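Local coordinates for (r)-specific enoyl-coa hydratase (PDB 1IQ6), which catalyses the hydration of short-chain trans-2-enoyl-CoA of four to six carbons to (3R)-3-hydroxyacyl-CoA, supplying monomers for polyhydroxyalkanoate synthesis, at residues B[35-40]-B[52-57]. Residues are numbered along the deposited sequence; the frame is centred on the assembly and turned at random.
Sequences PLHLDP and IVHGML
His-37 lays its imidazole against the ring of His-54 and hydrogen-bonds the backbone of Ile-52. Its CB already sits close to the second ring, 3.5 Å from CE1 of His-54, and its CA sends a C-H toward O of Ile-52. CG, which meets both CE1 of His-54 and O of Ile-52, is anti to the carbonyl carbon (chi1 -49°), and this lays the imidazole flat against the His-54 ring. ND1 of His-37 donates to O of Ile-52 at 2.8 Å; the oxygen lies nearly in the imidazole plane, whereas the N-H reaches it from above the carbonyl plane, 45° out. In the MaoC-like hot-dog fold the pair joins the loop following helix 20-30 to the N-terminus of helix 55-68, where His-54 is the N-cap residue; Leu-36, His-37 and Gly-55 probably help bind the hydroxyacyl-CoA. CD2 of His-37 rests over the rim of the His-54 ring, 3.3 Å from NE2 of His-54, and CE1 of His-37 meets CA of His-54 at 3.6 Å. NE2 of His-37, at the tip, lies over CD2 of His-54 (3.6 Å). The ring planes of His-37 and His-54, stacked face-to-face with centroids 3.7 Å apart, are tilted by 22°. NE2 of His-54 donates to O of Asp-32, a bond that holds the rotation of this ring, and Phe-26 meets it edge-to-face. Beside the stack, N of Ile-52 donates to O of Leu-36 at 3.1 Å, and CG1 of Ile-52 packs next to ND1 of His-37.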
ATOM      1  N   PRO B  35      -2.313  13.003 -12.379  1.00 19.01           N
ATOM      2  CA  PRO B  35      -3.158  14.193 -12.228  1.00 20.07           C
ATOM      3  C   PRO B  35      -4.534  13.935 -11.612  1.00 19.85           C
ATOM      4  O   PRO B  35      -5.194  14.865 -11.149  1.00 21.53           O
ATOM      5  CB  PRO B  35      -3.228  14.757 -13.653  1.00 20.99           C
ATOM      6  CG  PRO B  35      -2.963  13.561 -14.524  1.00 21.63           C
ATOM      7  CD  PRO B  35      -1.880  12.840 -13.776  1.00 20.34           C
ATOM      8  N   LEU B  36      -4.956  12.672 -11.602  1.00 20.26           N
ATOM      9  CA  LEU B  36      -6.244  12.303 -11.019  1.00 21.28           C
ATOM     10  C   LEU B  36      -6.273  12.647  -9.533  1.00 20.09           C
ATOM     11  O   LEU B  36      -7.340  12.862  -8.955  1.00 19.64           O
ATOM     12  CB  LEU B  36      -6.504  10.797 -11.176  1.00 24.27           C
ATOM     13  CG  LEU B  36      -6.964  10.221 -12.517  1.00 28.01           C
ATOM     14  CD1 LEU B  36      -5.855  10.307 -13.534  1.00 30.25           C
ATOM     15  CD2 LEU B  36      -7.378   8.773 -12.323  1.00 29.24           C
ATOM     16  N   HIS B  37      -5.092  12.705  -8.925  1.00 20.03           N
ATOM     17  CA  HIS B  37      -4.971  12.988  -7.500  1.00 18.86           C
ATOM     18  C   HIS B  37      -4.623  14.431  -7.148  1.00 20.38           C
ATOM     19  O   HIS B  37      -4.595  14.781  -5.968  1.00 18.74           O
ATOM     20  CB  HIS B  37      -3.894  12.088  -6.882  1.00 17.75           C
ATOM     21  CG  HIS B  37      -4.034  10.641  -7.230  1.00 17.37           C
ATOM     22  ND1 HIS B  37      -5.157   9.905  -6.917  1.00 16.33           N
ATOM     23  CD2 HIS B  37      -3.188   9.788  -7.855  1.00 17.35           C
ATOM     24  CE1 HIS B  37      -4.996   8.661  -7.334  1.00 16.62           C
ATOM     25  NE2 HIS B  37      -3.810   8.564  -7.907  1.00 17.23           N
ATOM     26  N   LEU B  38      -4.379  15.276  -8.147  1.00 22.95           N
ATOM     27  CA  LEU B  38      -3.963  16.648  -7.856  1.00 25.67           C
ATOM     28  C   LEU B  38      -4.613  17.801  -8.629  1.00 26.78           C
ATOM     29  O   LEU B  38      -4.906  18.851  -8.052  1.00 27.50           O
ATOM     30  CB  LEU B  38      -2.445  16.740  -8.036  1.00 28.18           C
ATOM     31  CG  LEU B  38      -1.607  15.620  -7.408  1.00 30.02           C
ATOM     32  CD1 LEU B  38      -0.192  15.656  -7.960  1.00 30.55           C
ATOM     33  CD2 LEU B  38      -1.603  15.767  -5.893  1.00 30.75           C
ATOM     34  N   ASP B  39      -4.827  17.608  -9.926  1.00 27.12           N
ATOM     35  CA  ASP B  39      -5.385  18.653 -10.787  1.00 27.40           C
ATOM     36  C   ASP B  39      -6.909  18.663 -10.916  1.00 27.07           C
ATOM     37  O   ASP B  39      -7.499  17.747 -11.487  1.00 25.46           O
ATOM     38  CB  ASP B  39      -4.745  18.531 -12.175  1.00 29.73           C
ATOM     39  CG  ASP B  39      -5.190  19.618 -13.133  1.00 30.17           C
ATOM     40  OD1 ASP B  39      -4.692  19.624 -14.278  1.00 33.67           O
ATOM     41  OD2 ASP B  39      -6.030  20.459 -12.757  1.00 31.58           O
ATOM     42  N   PRO B  40      -7.566  19.719 -10.403  1.00 26.47           N
ATOM     43  CA  PRO B  40      -9.027  19.810 -10.486  1.00 26.73           C
ATOM     44  C   PRO B  40      -9.545  19.932 -11.923  1.00 26.52           C
ATOM     45  O   PRO B  40     -10.615  19.423 -12.248  1.00 26.26           O
ATOM     46  CB  PRO B  40      -9.346  21.040  -9.637  1.00 27.21           C
ATOM     47  CG  PRO B  40      -8.132  21.893  -9.820  1.00 26.88           C
ATOM     48  CD  PRO B  40      -7.009  20.891  -9.705  1.00 27.76           C
ATOM     49  N   ILE B  52      -8.995  12.792  -6.348  1.00 14.62           N
ATOM     50  CA  ILE B  52      -9.214  11.698  -5.413  1.00 14.48           C
ATOM     51  C   ILE B  52      -7.912  11.267  -4.748  1.00 13.99           C
ATOM     52  O   ILE B  52      -6.826  11.456  -5.297  1.00 14.69           O
ATOM     53  CB  ILE B  52      -9.857  10.484  -6.123  1.00 15.35           C
ATOM     54  CG1 ILE B  52      -8.924   9.943  -7.211  1.00 16.77           C
ATOM     55  CG2 ILE B  52     -11.189  10.899  -6.736  1.00 16.23           C
ATOM     56  CD1 ILE B  52      -9.453   8.696  -7.897  1.00 20.14           C
ATOM     57  N   VAL B  53      -8.032  10.705  -3.551  1.00 13.12           N
ATOM     58  CA  VAL B  53      -6.880  10.232  -2.788  1.00 12.03           C
ATOM     59  C   VAL B  53      -6.347   8.922  -3.381  1.00 12.03           C
ATOM     60  O   VAL B  53      -7.132   8.071  -3.792  1.00 14.50           O
ATOM     61  CB  VAL B  53      -7.285   9.980  -1.314  1.00 11.67           C
ATOM     62  CG1 VAL B  53      -6.110   9.434  -0.525  1.00 13.15           C
ATOM     63  CG2 VAL B  53      -7.799  11.272  -0.693  1.00 13.23           C
ATOM     64  N   HIS B  54      -5.025   8.765  -3.431  1.00 12.09           N
ATOM     65  CA  HIS B  54      -4.425   7.536  -3.961  1.00 10.87           C
ATOM     66  C   HIS B  54      -4.965   6.333  -3.203  1.00 10.77           C
ATOM     67  O   HIS B  54      -4.966   6.322  -1.975  1.00 11.45           O
ATOM     68  CB  HIS B  54      -2.912   7.508  -3.757  1.00 10.99           C
ATOM     69  CG  HIS B  54      -2.171   8.613  -4.433  1.00 12.94           C
ATOM     70  ND1 HIS B  54      -2.269   9.929  -4.037  1.00 13.46           N
ATOM     71  CD2 HIS B  54      -1.253   8.585  -5.428  1.00 13.15           C
ATOM     72  CE1 HIS B  54      -1.438  10.664  -4.756  1.00 14.16           C
ATOM     73  NE2 HIS B  54      -0.810   9.872  -5.606  1.00 14.53           N
ATOM     74  N   GLY B  55      -5.389   5.308  -3.934  1.00 11.14           N
ATOM     75  CA  GLY B  55      -5.889   4.117  -3.270  1.00 11.17           C
ATOM     76  C   GLY B  55      -4.814   3.515  -2.378  1.00 10.28           C
ATOM     77  O   GLY B  55      -5.104   3.000  -1.297  1.00 11.04           O
ATOM     78  N   MET B  56      -3.559   3.581  -2.815  1.00 10.77           N
ATOM     79  CA  MET B  56      -2.483   3.015  -2.013  1.00 10.51           C
ATOM     80  C   MET B  56      -2.174   3.832  -0.753  1.00 10.90           C
ATOM     81  O   MET B  56      -1.520   3.339   0.168  1.00 12.42           O
ATOM     82  CB  MET B  56      -1.227   2.805  -2.864  1.00 12.47           C
ATOM     83  CG  MET B  56      -1.327   1.607  -3.824  1.00 13.13           C
ATOM     84  SD  MET B  56      -1.576  -0.019  -3.020  1.00 14.44           S
ATOM     85  CE  MET B  56       0.124  -0.417  -2.612  1.00 18.02           C
ATOM     86  N   LEU B  57      -2.631   5.083  -0.711  1.00 10.82           N
ATOM     87  CA  LEU B  57      -2.445   5.895   0.487  1.00 11.34           C
ATOM     88  C   LEU B  57      -3.538   5.435   1.465  1.00 11.50           C
ATOM     89  O   LEU B  57      -3.275   5.241   2.653  1.00 12.27           O
ATOM     90  CB  LEU B  57      -2.586   7.396   0.174  1.00 11.33           C
ATOM     91  CG  LEU B  57      -2.561   8.351   1.382  1.00 10.54           C
ATOM     92  CD1 LEU B  57      -1.363   8.058   2.271  1.00 11.40           C
ATOM     93  CD2 LEU B  57      -2.523   9.797   0.885  1.00 12.13           C
TER